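Local coordinates for protein RNA-dependent RNA polymerase (Dera Ghazi Khan orthonairovirus, PDB 6DX2) that forms the viral OTU cysteine protease domain, a deubiquitinase, at the start of the nairovirus L protein, whose whole length probably also acts as RNA-directed RNA polymerase, at residues A[14-19]-A[75-80]; A[67-72]-A[88-93]; A[117-122]-A[128-133]. All blocks are in the same frame, centred on the assembly; numbering follows the deposited sequence.

Interaction 1 of 3, residues A[14-19]-A[75-80]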
ATOM      1  N   ASN A  14      -2.808   8.159 -13.990  1.00 44.69           N
ATOM      2  CA  ASN A  14      -3.063   7.499 -15.261  1.00 50.53           C
ATOM      3  C   ASN A  14      -4.564   7.241 -15.381  1.00 51.05           C
ATOM      4  O   ASN A  14      -5.351   7.524 -14.463  1.00 45.80           O
ATOM      5  CB  ASN A  14      -2.182   6.248 -15.396  1.00 51.05           C
ATOM      6  CG  ASN A  14      -2.516   5.156 -14.395  1.00 45.95           C
ATOM      7  OD1 ASN A  14      -3.634   5.052 -13.905  1.00 48.00           O
ATOM      8  ND2 ASN A  14      -1.538   4.324 -14.098  1.00 52.96           N
ATOM      9  N   ILE A  15      -4.991   6.711 -16.532  1.00 59.85           N
ATOM     10  CA  ILE A  15      -6.420   6.505 -16.736  1.00 71.33           C
ATOM     11  C   ILE A  15      -6.958   5.392 -15.846  1.00 67.76           C
ATOM     12  O   ILE A  15      -8.173   5.326 -15.607  1.00 62.74           O
ATOM     13  CB  ILE A  15      -6.726   6.251 -18.232  1.00 79.97           C
ATOM     14  CG1 ILE A  15      -8.146   6.718 -18.584  1.00 72.95           C
ATOM     15  CG2 ILE A  15      -6.482   4.776 -18.624  1.00 85.92           C
ATOM     16  CD1 ILE A  15      -8.449   8.127 -18.145  1.00 65.55           C
ATOM     17  N   GLU A  16      -6.081   4.541 -15.306  1.00 64.63           N
ATOM     18  CA  GLU A  16      -6.497   3.503 -14.370  1.00 65.94           C
ATOM     19  C   GLU A  16      -6.799   4.044 -12.978  1.00 57.42           C
ATOM     20  O   GLU A  16      -7.237   3.273 -12.107  1.00 52.79           O
ATOM     21  CB  GLU A  16      -5.422   2.412 -14.285  1.00 75.56           C
ATOM     22  CG  GLU A  16      -5.443   1.448 -15.474  1.00 91.72           C
ATOM     23  CD  GLU A  16      -4.186   0.592 -15.579  1.00101.05           C
ATOM     24  OE1 GLU A  16      -3.377   0.599 -14.623  1.00102.56           O
ATOM     25  OE2 GLU A  16      -4.011  -0.088 -16.620  1.00105.40           O
ATOM     26  N   GLY A  17      -6.591   5.343 -12.742  1.00 48.82           N
ATOM     27  CA  GLY A  17      -6.796   5.894 -11.426  1.00 46.41           C
ATOM     28  C   GLY A  17      -5.633   5.738 -10.480  1.00 45.05           C
ATOM     29  O   GLY A  17      -5.803   5.955  -9.270  1.00 54.93           O
ATOM     30  N   VAL A  18      -4.450   5.336 -10.970  1.00 41.30           N
ATOM     31  CA  VAL A  18      -3.259   5.243 -10.145  1.00 38.06           C
ATOM     32  C   VAL A  18      -2.438   6.498 -10.375  1.00 39.98           C
ATOM     33  O   VAL A  18      -2.243   6.927 -11.516  1.00 38.82           O
ATOM     34  CB  VAL A  18      -2.443   3.973 -10.489  1.00 38.72           C
ATOM     35  CG1 VAL A  18      -1.192   3.863  -9.661  1.00 35.48           C
ATOM     36  CG2 VAL A  18      -3.330   2.690 -10.433  1.00 44.63           C
ATOM     37  N   TYR A  19      -1.986   7.115  -9.300  1.00 30.94           N
ATOM     38  CA  TYR A  19      -1.201   8.324  -9.417  1.00 30.15           C
ATOM     39  C   TYR A  19       0.261   8.048  -9.160  1.00 30.24           C
ATOM     40  O   TYR A  19       0.627   7.227  -8.295  1.00 31.72           O
ATOM     41  CB  TYR A  19      -1.632   9.363  -8.415  1.00 29.72           C
ATOM     42  CG  TYR A  19      -3.090   9.738  -8.419  1.00 29.78           C
ATOM     43  CD1 TYR A  19      -4.019   8.918  -7.807  1.00 32.46           C
ATOM     44  CD2 TYR A  19      -3.503  10.987  -8.944  1.00 32.11           C
ATOM     45  CE1 TYR A  19      -5.351   9.274  -7.711  1.00 35.51           C
ATOM     46  CE2 TYR A  19      -4.865  11.371  -8.872  1.00 33.88           C
ATOM     47  CZ  TYR A  19      -5.769  10.512  -8.284  1.00 34.36           C
ATOM     48  OH  TYR A  19      -7.079  10.841  -8.108  1.00 35.01           O
ATOM     49  N   GLN A  75     -12.383  -4.767 -11.407  1.00 40.79           N
ATOM     50  CA  GLN A  75     -11.681  -3.613 -10.867  1.00 40.68           C
ATOM     51  C   GLN A  75     -10.297  -3.952 -10.303  1.00 44.12           C
ATOM     52  O   GLN A  75      -9.567  -3.049  -9.892  1.00 47.65           O
ATOM     53  CB  GLN A  75     -12.511  -2.980  -9.754  1.00 47.21           C
ATOM     54  CG  GLN A  75     -13.984  -2.807 -10.148  1.00 56.90           C
ATOM     55  CD  GLN A  75     -14.159  -2.070 -11.468  1.00 66.00           C
ATOM     56  OE1 GLN A  75     -14.705  -2.615 -12.450  1.00 67.52           O
ATOM     57  NE2 GLN A  75     -13.694  -0.820 -11.502  1.00 67.00           N
ATOM     58  N   CYS A  76      -9.923  -5.226 -10.257  1.00 41.91           N
ATOM     59  CA  CYS A  76      -8.612  -5.627  -9.741  1.00 41.92           C
ATOM     60  C   CYS A  76      -7.603  -5.636 -10.889  1.00 39.83           C
ATOM     61  O   CYS A  76      -7.174  -6.693 -11.371  1.00 39.91           O
ATOM     62  CB  CYS A  76      -8.721  -7.004  -9.098  1.00 38.69           C
ATOM     63  SG  CYS A  76      -9.865  -7.009  -7.656  1.00 39.97           S
ATOM     64  N   VAL A  77      -7.299  -4.429 -11.383  1.00 38.61           N
ATOM     65  CA  VAL A  77      -6.605  -4.319 -12.675  1.00 42.16           C
ATOM     66  C   VAL A  77      -5.253  -5.020 -12.611  1.00 48.04           C
ATOM     67  O   VAL A  77      -4.901  -5.819 -13.500  1.00 44.62           O
ATOM     68  CB  VAL A  77      -6.434  -2.838 -13.073  1.00 44.46           C
ATOM     69  CG1 VAL A  77      -5.561  -2.677 -14.326  1.00 44.22           C
ATOM     70  CG2 VAL A  77      -7.786  -2.184 -13.276  1.00 53.43           C
ATOM     71  N   GLN A  78      -4.474  -4.732 -11.554  1.00 45.92           N
ATOM     72  CA  GLN A  78      -3.133  -5.289 -11.506  1.00 40.69           C
ATOM     73  C   GLN A  78      -3.179  -6.777 -11.225  1.00 38.02           C
ATOM     74  O   GLN A  78      -2.397  -7.541 -11.799  1.00 40.40           O
ATOM     75  CB  GLN A  78      -2.282  -4.560 -10.463  1.00 41.24           C
ATOM     76  CG  GLN A  78      -1.983  -3.086 -10.777  1.00 44.30           C
ATOM     77  CD  GLN A  78      -1.250  -2.868 -12.106  1.00 61.48           C
ATOM     78  OE1 GLN A  78      -1.862  -2.525 -13.133  1.00 71.95           O
ATOM     79  NE2 GLN A  78       0.063  -3.061 -12.091  1.00 63.43           N
ATOM     80  N   ALA A  79      -4.112  -7.215 -10.369  1.00 38.86           N
ATOM     81  CA  ALA A  79      -4.247  -8.638 -10.095  1.00 39.52           C
ATOM     82  C   ALA A  79      -4.521  -9.431 -11.369  1.00 42.34           C
ATOM     83  O   ALA A  79      -3.976 -10.525 -11.546  1.00 44.33           O
ATOM     84  CB  ALA A  79      -5.364  -8.880  -9.087  1.00 39.57           C
ATOM     85  N   LYS A  80      -5.363  -8.887 -12.265  1.00 40.51           N
ATOM     86  CA  LYS A  80      -5.686  -9.517 -13.550  1.00 41.69           C
ATOM     87  C   LYS A  80      -4.484  -9.706 -14.457  1.00 49.70           C
ATOM     88  O   LYS A  80      -4.528 -10.560 -15.345  1.00 52.70           O
ATOM     89  CB  LYS A  80      -6.735  -8.672 -14.262  1.00 44.44           C
ATOM     90  CG  LYS A  80      -8.128  -8.835 -13.717  1.00 46.47           C
ATOM     91  CD  LYS A  80      -9.135  -8.249 -14.703  1.00 60.94           C
ATOM     92  CE  LYS A  80      -9.399  -6.766 -14.443  1.00 66.80           C
ATOM     93  NZ  LYS A  80     -10.472  -6.163 -15.336  1.00 69.07           N
TER
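Glu16 and Val77 are the backbone positions that come closest, with Glu16 CA 8.0 Å from Val77 CA, so side chains alone bridge the gap. Most of the reach comes from Glu16. Its CG lies anti to the carbonyl carbon (chi1 -78°) and the chain beyond is extended, which carries the carboxylate across to the start of helix 77-82. There Glu16 CD lies 3.8 Å from Val77 CG1. Both carboxylate oxygens are about as near to that methyl, so the acid end rests on an apolar branch. Gln78 comes in beside it, its chain bent at chi2. Glu16 OE1 and Gln78 OE1 are 3.8 Å apart. Both are acceptors, and the carboxylate and amide planes are turned 45° against each other. No hydrogen bond crosses the contact. This is a small surface contact between two parts of the OTU fold: the turn joining strands 12-13 and 18-21 at one edge of the sheet, and a short helix of the helical part. Residues 14 to 17 form a type I beta turn, with Gly17 N bonded to Asn14 O at 3.0 Å. Asn14 OD1 binds the turn from inside. It accepts from Val18 N at 3.1 Å, with the donor above the carbonyl plane, and weakly from Glu16 N. Gly17 closes the turn with positive phi (84°), a conformation that glycine takes readily. Before the helix, Cys76 is the centre of an inverse gamma turn. Lys80 N then bonds to Cys76 O at 3.0 Å. Gln78 N is held by Glu106 OE1 of helix 102-112, and Val77 also packs on Glu106.

Interaction 2 of 3, residues A[67-72]-A[88-93]; sequences SFAAAN and DYRADM
Arg90 sets one face of its guanidinium group against the methyl of Ala70, which lies toward the rim of the group. Ala70 CB is 3.7 Å from Arg90 NE. The two residues belong to an antiparallel helix pair in the helical part of the OTU domain, helix 58-71 against helix 86-93. The short segments run at 169° to each other, and their axes approach to 9.8 Å. Small alanines on one helix meet longer side chains on the other. A bend at chi3 (-93°) turns the guanidinium so that one face looks onto Ala70 CB, and NH2 is bonded to Ser86 OG one turn earlier in its own helix. The polar end is therefore tied down while the flat group packs on a methyl.

Tyr89 fills the more buried side. Its CG is anti to the backbone N (chi1 171°), which directs the ring toward helix 58-71. Ala69 CB meets this ring at its edge, near the ring plane, 3.8 Å from Tyr89 CD2. Met93 CB lies over one face of the same ring. Tyr83 meets the ring edge-to-face, and the hydroxyl is bonded to Glu104 OE2 of helix 102-112. The phenol thus links a third helix to the pair. Ala69 serves both larger partners, since its CB also lies 4.0 Å from Arg90 CG.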
ATOM      1  N   SER A  67     -12.655 -10.578  -0.441  1.00 42.67           N
ATOM      2  CA  SER A  67     -14.061 -10.342  -0.744  1.00 48.61           C
ATOM      3  C   SER A  67     -14.190  -9.379  -1.910  1.00 40.30           C
ATOM      4  O   SER A  67     -15.044  -9.579  -2.800  1.00 43.26           O
ATOM      5  CB  SER A  67     -14.808  -9.799   0.486  1.00 44.97           C
ATOM      6  OG  SER A  67     -14.707  -8.377   0.583  1.00 47.27           O
ATOM      7  N   PHE A  68     -13.332  -8.349  -1.935  1.00 37.40           N
ATOM      8  CA  PHE A  68     -13.365  -7.429  -3.062  1.00 38.97           C
ATOM      9  C   PHE A  68     -13.013  -8.159  -4.358  1.00 41.83           C
ATOM     10  O   PHE A  68     -13.649  -7.934  -5.385  1.00 39.73           O
ATOM     11  CB  PHE A  68     -12.436  -6.239  -2.823  1.00 33.24           C
ATOM     12  CG  PHE A  68     -12.628  -5.141  -3.815  1.00 37.11           C
ATOM     13  CD1 PHE A  68     -13.569  -4.140  -3.598  1.00 36.17           C
ATOM     14  CD2 PHE A  68     -11.915  -5.156  -5.017  1.00 33.14           C
ATOM     15  CE1 PHE A  68     -13.765  -3.135  -4.533  1.00 37.79           C
ATOM     16  CE2 PHE A  68     -12.113  -4.165  -5.959  1.00 39.41           C
ATOM     17  CZ  PHE A  68     -13.025  -3.135  -5.703  1.00 38.87           C
ATOM     18  N   ALA A  69     -11.959  -8.992  -4.336  1.00 36.69           N
ATOM     19  CA  ALA A  69     -11.530  -9.712  -5.537  1.00 40.20           C
ATOM     20  C   ALA A  69     -12.624 -10.645  -6.051  1.00 43.51           C
ATOM     21  O   ALA A  69     -12.788 -10.813  -7.262  1.00 43.75           O
ATOM     22  CB  ALA A  69     -10.229 -10.493  -5.233  1.00 37.34           C
ATOM     23  N   ALA A  70     -13.390 -11.257  -5.144  1.00 42.07           N
ATOM     24  CA  ALA A  70     -14.467 -12.158  -5.532  1.00 45.64           C
ATOM     25  C   ALA A  70     -15.640 -11.411  -6.174  1.00 47.94           C
ATOM     26  O   ALA A  70     -16.233 -11.889  -7.167  1.00 47.80           O
ATOM     27  CB  ALA A  70     -14.927 -12.946  -4.301  1.00 43.54           C
ATOM     28  N   ALA A  71     -15.993 -10.244  -5.622  1.00 47.38           N
ATOM     29  CA  ALA A  71     -17.168  -9.529  -6.091  1.00 48.23           C
ATOM     30  C   ALA A  71     -16.867  -8.567  -7.226  1.00 51.88           C
ATOM     31  O   ALA A  71     -17.774  -8.238  -7.999  1.00 53.43           O
ATOM     32  CB  ALA A  71     -17.805  -8.743  -4.948  1.00 51.40           C
ATOM     33  N   ASN A  72     -15.632  -8.103  -7.345  1.00 43.33           N
ATOM     34  CA  ASN A  72     -15.281  -6.979  -8.200  1.00 44.18           C
ATOM     35  C   ASN A  72     -13.983  -7.254  -8.945  1.00 45.72           C
ATOM     36  O   ASN A  72     -13.099  -6.403  -9.024  1.00 42.44           O
ATOM     37  CB  ASN A  72     -15.103  -5.703  -7.379  1.00 45.46           C
ATOM     38  CG  ASN A  72     -16.401  -5.127  -7.000  1.00 45.96           C
ATOM     39  OD1 ASN A  72     -17.324  -5.187  -7.797  1.00 50.45           O
ATOM     40  ND2 ASN A  72     -16.519  -4.599  -5.780  1.00 45.45           N
ATOM     41  N   ASP A  88      -7.957 -18.144  -8.475  1.00 50.09           N
ATOM     42  CA  ASP A  88      -6.509 -18.321  -8.371  1.00 48.83           C
ATOM     43  C   ASP A  88      -5.868 -17.231  -7.507  1.00 49.35           C
ATOM     44  O   ASP A  88      -5.007 -17.528  -6.665  1.00 43.30           O
ATOM     45  CB  ASP A  88      -5.868 -18.314  -9.758  1.00 49.71           C
ATOM     46  CG  ASP A  88      -6.311 -19.487 -10.624  1.00 63.21           C
ATOM     47  OD1 ASP A  88      -6.860 -20.476 -10.077  1.00 55.57           O
ATOM     48  OD2 ASP A  88      -6.123 -19.402 -11.858  1.00 65.62           O
ATOM     49  N   TYR A  89      -6.264 -15.962  -7.713  1.00 42.17           N
ATOM     50  CA  TYR A  89      -5.683 -14.881  -6.938  1.00 38.93           C
ATOM     51  C   TYR A  89      -5.950 -15.092  -5.455  1.00 40.79           C
ATOM     52  O   TYR A  89      -5.028 -14.996  -4.614  1.00 40.23           O
ATOM     53  CB  TYR A  89      -6.229 -13.522  -7.387  1.00 40.55           C
ATOM     54  CG  TYR A  89      -5.797 -12.389  -6.434  1.00 35.67           C
ATOM     55  CD1 TYR A  89      -4.462 -12.004  -6.323  1.00 33.67           C
ATOM     56  CD2 TYR A  89      -6.716 -11.756  -5.623  1.00 35.01           C
ATOM     57  CE1 TYR A  89      -4.069 -11.058  -5.446  1.00 34.42           C
ATOM     58  CE2 TYR A  89      -6.318 -10.773  -4.743  1.00 33.68           C
ATOM     59  CZ  TYR A  89      -4.992 -10.422  -4.664  1.00 33.84           C
ATOM     60  OH  TYR A  89      -4.595  -9.436  -3.793  1.00 34.05           O
ATOM     61  N   ARG A  90      -7.211 -15.371  -5.104  1.00 41.22           N
ATOM     62  CA  ARG A  90      -7.531 -15.428  -3.680  1.00 41.93           C
ATOM     63  C   ARG A  90      -6.807 -16.576  -3.001  1.00 42.61           C
ATOM     64  O   ARG A  90      -6.338 -16.425  -1.871  1.00 45.22           O
ATOM     65  CB  ARG A  90      -9.035 -15.537  -3.462  1.00 40.13           C
ATOM     66  CG  ARG A  90      -9.739 -14.243  -3.822  1.00 41.02           C
ATOM     67  CD  ARG A  90     -11.261 -14.469  -3.701  1.00 49.37           C
ATOM     68  NE  ARG A  90     -11.874 -14.860  -4.969  1.00 62.24           N
ATOM     69  CZ  ARG A  90     -12.577 -15.977  -5.142  1.00 60.69           C
ATOM     70  NH1 ARG A  90     -12.741 -16.815  -4.124  1.00 65.28           N
ATOM     71  NH2 ARG A  90     -13.108 -16.246  -6.327  1.00 49.98           N
ATOM     72  N   ALA A  91      -6.661 -17.707  -3.687  1.00 43.80           N
ATOM     73  CA  ALA A  91      -6.003 -18.863  -3.077  1.00 46.29           C
ATOM     74  C   ALA A  91      -4.528 -18.574  -2.800  1.00 47.73           C
ATOM     75  O   ALA A  91      -3.977 -19.001  -1.777  1.00 53.57           O
ATOM     76  CB  ALA A  91      -6.149 -20.090  -3.978  1.00 50.50           C
ATOM     77  N   ASP A  92      -3.875 -17.854  -3.705  1.00 43.76           N
ATOM     78  CA  ASP A  92      -2.474 -17.492  -3.494  1.00 39.93           C
ATOM     79  C   ASP A  92      -2.333 -16.427  -2.408  1.00 39.38           C
ATOM     80  O   ASP A  92      -1.540 -16.573  -1.479  1.00 40.28           O
ATOM     81  CB  ASP A  92      -1.876 -16.976  -4.799  1.00 45.97           C
ATOM     82  CG  ASP A  92      -0.368 -17.098  -4.832  1.00 64.55           C
ATOM     83  OD1 ASP A  92       0.153 -18.034  -4.182  1.00 66.40           O
ATOM     84  OD2 ASP A  92       0.295 -16.263  -5.490  1.00 68.70           O
ATOM     85  N   MET A  93      -3.090 -15.334  -2.528  1.00 37.70           N
ATOM     86  CA  MET A  93      -2.938 -14.211  -1.606  1.00 35.67           C
ATOM     87  C   MET A  93      -3.250 -14.626  -0.172  1.00 34.72           C
ATOM     88  O   MET A  93      -2.632 -14.098   0.766  1.00 36.46           O
ATOM     89  CB  MET A  93      -3.844 -13.046  -2.072  1.00 35.79           C
ATOM     90  CG  MET A  93      -3.833 -11.802  -1.266  1.00 34.99           C
ATOM     91  SD  MET A  93      -4.978 -11.892   0.148  1.00 38.49           S
ATOM     92  CE  MET A  93      -6.562 -11.867  -0.711  1.00 41.02           C
TER

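Interaction 3 of 3, residues A[117-122]-A[128-133]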
ATOM      1  N   ILE A 117      -0.504   4.793  -0.261  1.00 29.28           N
ATOM      2  CA  ILE A 117       0.627   5.288  -1.037  1.00 30.45           C
ATOM      3  C   ILE A 117       1.815   4.385  -0.788  1.00 28.15           C
ATOM      4  O   ILE A 117       2.165   4.119   0.369  1.00 31.25           O
ATOM      5  CB  ILE A 117       0.965   6.741  -0.678  1.00 28.25           C
ATOM      6  CG1 ILE A 117      -0.250   7.596  -0.962  1.00 30.67           C
ATOM      7  CG2 ILE A 117       2.245   7.219  -1.433  1.00 29.89           C
ATOM      8  CD1 ILE A 117      -0.070   9.084  -0.463  1.00 29.12           C
ATOM      9  N   LEU A 118       2.428   3.907  -1.871  1.00 28.42           N
ATOM     10  CA  LEU A 118       3.629   3.094  -1.765  1.00 31.45           C
ATOM     11  C   LEU A 118       4.794   4.009  -2.068  1.00 29.56           C
ATOM     12  O   LEU A 118       4.950   4.469  -3.205  1.00 32.21           O
ATOM     13  CB  LEU A 118       3.612   1.901  -2.720  1.00 31.68           C
ATOM     14  CG  LEU A 118       2.380   0.987  -2.660  1.00 38.02           C
ATOM     15  CD1 LEU A 118       2.542  -0.304  -3.571  1.00 38.18           C
ATOM     16  CD2 LEU A 118       2.031   0.640  -1.211  1.00 38.68           C
ATOM     17  N   TRP A 119       5.614   4.291  -1.043  1.00 27.03           N
ATOM     18  CA  TRP A 119       6.785   5.130  -1.225  1.00 29.10           C
ATOM     19  C   TRP A 119       7.961   4.179  -1.384  1.00 31.53           C
ATOM     20  O   TRP A 119       8.425   3.577  -0.411  1.00 34.18           O
ATOM     21  CB  TRP A 119       7.012   6.016  -0.002  1.00 30.61           C
ATOM     22  CG  TRP A 119       5.867   6.963   0.319  1.00 29.27           C
ATOM     23  CD1 TRP A 119       4.814   6.729   1.186  1.00 28.37           C
ATOM     24  CD2 TRP A 119       5.672   8.283  -0.202  1.00 31.23           C
ATOM     25  NE1 TRP A 119       4.013   7.837   1.265  1.00 31.79           N
ATOM     26  CE2 TRP A 119       4.510   8.803   0.418  1.00 32.43           C
ATOM     27  CE3 TRP A 119       6.375   9.078  -1.115  1.00 33.42           C
ATOM     28  CZ2 TRP A 119       3.982  10.044   0.115  1.00 31.93           C
ATOM     29  CZ3 TRP A 119       5.849  10.370  -1.406  1.00 34.84           C
ATOM     30  CH2 TRP A 119       4.680  10.828  -0.792  1.00 34.43           C
ATOM     31  N   GLU A 120       8.458   4.032  -2.606  1.00 35.90           N
ATOM     32  CA  GLU A 120       9.651   3.233  -2.826  1.00 37.04           C
ATOM     33  C   GLU A 120      10.865   4.082  -2.518  1.00 36.19           C
ATOM     34  O   GLU A 120      11.076   5.140  -3.128  1.00 42.51           O
ATOM     35  CB  GLU A 120       9.690   2.684  -4.247  1.00 39.01           C
ATOM     36  CG  GLU A 120       8.801   1.425  -4.347  1.00 57.17           C
ATOM     37  CD  GLU A 120       8.436   1.017  -5.765  1.00 72.68           C
ATOM     38  OE1 GLU A 120       7.225   1.046  -6.100  1.00 72.41           O
ATOM     39  OE2 GLU A 120       9.358   0.660  -6.535  1.00 78.15           O
ATOM     40  N   ALA A 121      11.703   3.556  -1.596  1.00 37.17           N
ATOM     41  CA  ALA A 121      12.820   4.259  -1.010  1.00 42.57           C
ATOM     42  C   ALA A 121      14.096   3.486  -1.275  1.00 46.61           C
ATOM     43  O   ALA A 121      14.092   2.242  -1.298  1.00 46.43           O
ATOM     44  CB  ALA A 121      12.637   4.413   0.520  1.00 47.91           C
ATOM     45  N   ASP A 122      15.206   4.221  -1.412  1.00 45.09           N
ATOM     46  CA  ASP A 122      16.498   3.550  -1.356  1.00 49.95           C
ATOM     47  C   ASP A 122      16.944   3.336   0.104  1.00 47.60           C
ATOM     48  O   ASP A 122      16.234   3.671   1.062  1.00 51.81           O
ATOM     49  CB  ASP A 122      17.552   4.329  -2.150  1.00 55.78           C
ATOM     50  CG  ASP A 122      17.812   5.740  -1.584  1.00 62.00           C
ATOM     51  OD1 ASP A 122      18.332   6.590  -2.343  1.00 64.84           O
ATOM     52  OD2 ASP A 122      17.497   6.006  -0.403  1.00 56.59           O
ATOM     53  N   VAL A 128      12.310   6.958  -4.338  1.00 43.90           N
ATOM     54  CA  VAL A 128      12.679   6.637  -5.709  1.00 44.42           C
ATOM     55  C   VAL A 128      11.461   6.639  -6.620  1.00 49.22           C
ATOM     56  O   VAL A 128      11.530   7.107  -7.753  1.00 50.89           O
ATOM     57  CB  VAL A 128      13.425   5.285  -5.792  1.00 48.00           C
ATOM     58  CG1 VAL A 128      14.054   5.127  -7.172  1.00 64.16           C
ATOM     59  CG2 VAL A 128      14.531   5.255  -4.773  1.00 48.19           C
ATOM     60  N   THR A 129      10.338   6.119  -6.136  1.00 46.62           N
ATOM     61  CA  THR A 129       9.069   6.191  -6.838  1.00 46.33           C
ATOM     62  C   THR A 129       7.988   6.380  -5.780  1.00 42.07           C
ATOM     63  O   THR A 129       8.106   5.853  -4.671  1.00 40.23           O
ATOM     64  CB  THR A 129       8.769   4.911  -7.665  1.00 55.40           C
ATOM     65  OG1 THR A 129       8.388   3.851  -6.787  1.00 57.85           O
ATOM     66  CG2 THR A 129       9.960   4.429  -8.480  1.00 54.43           C
ATOM     67  N   ALA A 130       6.917   7.121  -6.108  1.00 34.87           N
ATOM     68  CA  ALA A 130       5.742   7.123  -5.229  1.00 32.73           C
ATOM     69  C   ALA A 130       4.506   6.834  -6.062  1.00 33.59           C
ATOM     70  O   ALA A 130       4.326   7.421  -7.139  1.00 32.06           O
ATOM     71  CB  ALA A 130       5.537   8.415  -4.485  1.00 39.37           C
ATOM     72  N   THR A 131       3.660   5.940  -5.561  1.00 31.05           N
ATOM     73  CA  THR A 131       2.464   5.518  -6.288  1.00 27.87           C
ATOM     74  C   THR A 131       1.293   5.594  -5.341  1.00 32.04           C
ATOM     75  O   THR A 131       1.362   5.076  -4.238  1.00 31.67           O
ATOM     76  CB  THR A 131       2.631   4.104  -6.824  1.00 32.37           C
ATOM     77  OG1 THR A 131       3.841   4.041  -7.587  1.00 36.52           O
ATOM     78  CG2 THR A 131       1.506   3.743  -7.741  1.00 35.50           C
ATOM     79  N   LYS A 132       0.223   6.268  -5.750  1.00 29.78           N
ATOM     80  CA  LYS A 132      -0.887   6.509  -4.850  1.00 28.80           C
ATOM     81  C   LYS A 132      -2.120   5.839  -5.432  1.00 29.73           C
ATOM     82  O   LYS A 132      -2.460   6.045  -6.605  1.00 29.38           O
ATOM     83  CB  LYS A 132      -1.089   7.996  -4.663  1.00 30.36           C
ATOM     84  CG  LYS A 132      -2.348   8.374  -3.858  1.00 31.63           C
ATOM     85  CD  LYS A 132      -2.332   9.878  -3.458  1.00 32.12           C
ATOM     86  CE  LYS A 132      -2.916  10.699  -4.639  1.00 33.52           C
ATOM     87  NZ  LYS A 132      -4.449  10.736  -4.596  1.00 32.29           N
ATOM     88  N   TYR A 133      -2.790   5.055  -4.607  1.00 29.75           N
ATOM     89  CA  TYR A 133      -3.988   4.317  -5.002  1.00 31.80           C
ATOM     90  C   TYR A 133      -5.143   4.958  -4.248  1.00 34.93           C
ATOM     91  O   TYR A 133      -5.188   4.882  -3.023  1.00 33.39           O
ATOM     92  CB  TYR A 133      -3.865   2.842  -4.633  1.00 30.68           C
ATOM     93  CG  TYR A 133      -2.790   2.160  -5.414  1.00 31.88           C
ATOM     94  CD1 TYR A 133      -3.070   1.585  -6.629  1.00 39.16           C
ATOM     95  CD2 TYR A 133      -1.465   2.117  -4.939  1.00 33.81           C
ATOM     96  CE1 TYR A 133      -2.083   0.949  -7.375  1.00 42.89           C
ATOM     97  CE2 TYR A 133      -0.461   1.487  -5.717  1.00 36.07           C
ATOM     98  CZ  TYR A 133      -0.799   0.949  -6.911  1.00 38.48           C
ATOM     99  OH  TYR A 133       0.126   0.329  -7.709  1.00 45.13           O
TER
HETATM  100  O   HOH W   1       5.882   3.295  -5.699  1.00 42.30           O
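Glu120 meets Thr129 along its whole side chain, from Glu120 CB at 3.1 Å from Thr129 OG1 to the carboxylate. Glu120 CG passes Thr129 OG1 at 3.5 Å. Glu120 CD is only 3.0 Å from Thr129 OG1, a tight approach. That hydroxyl stands between its own backbone N and carbonyl carbon (chi1 75°), which sets it beside Glu120, whose chain is extended beyond CG. The carboxylate oxygens are near it too, but poorly angled for a hydrogen bond. Instead, Glu120 OE1 accepts from a water at 2.6 Å. Thr129 OG1 donates to that water at 2.8 Å. The water also donates to Leu118 O and bonds to Thr131 OG1, which has a further partner in Asn20 OD1.

These residues lie on one face of an antiparallel beta hairpin, strands 116-121 and 127-133, inside the mixed sheet of the OTU domain. Leu118 with Thr131 and Glu120 with Thr129 are hydrogen-bonded pairs. Leu118 N bonds to Thr131 O at 2.8 Å. Leu118 CD1 also packs on Tyr133 CE2. At the turn end, Val128 and Thr129 both face Glu120 in a classic beta bulge, and Glu120 O takes both their N-H groups.

On the other face the contacts across the hairpin are apolar. Ala130 CB sits 3.5 Å from Trp119 CE3, and the indole NE1 of Trp119 is bonded to Asn143 OD1 of the next strand. Lys132 runs its methylenes along Ile117, with CG 3.7 Å from Ile117 CG1, and then bends away so that NZ reaches Gly134 O and Gly136 O. The water gives the carboxylate the donor that the badly angled Thr129 hydroxyl does not, and so ties both strands together.

Interactions 1 and 2 alternate along the chain: 14-19, 67-72, 75-80, then 88-93. Interaction 3 follows both. The centres of interactions 1 and 2 are about 16 Å apart, and the two touch where Cys76 packs on Phe68 and Ala69. Helices 58-71, 77-82 and 86-93 follow one another there. The centres of interactions 1 and 3 are about 15 Å apart. They share the sheet, where strands 18-21 and 127-133 are neighbours and Val18 packs on Thr131 and Tyr133. Interactions 2 and 3 lie on opposite sides of the chain's centre, their nearest atoms about 11 Å apart. Interaction 1 thus spans the helical and sheet parts of the OTU domain.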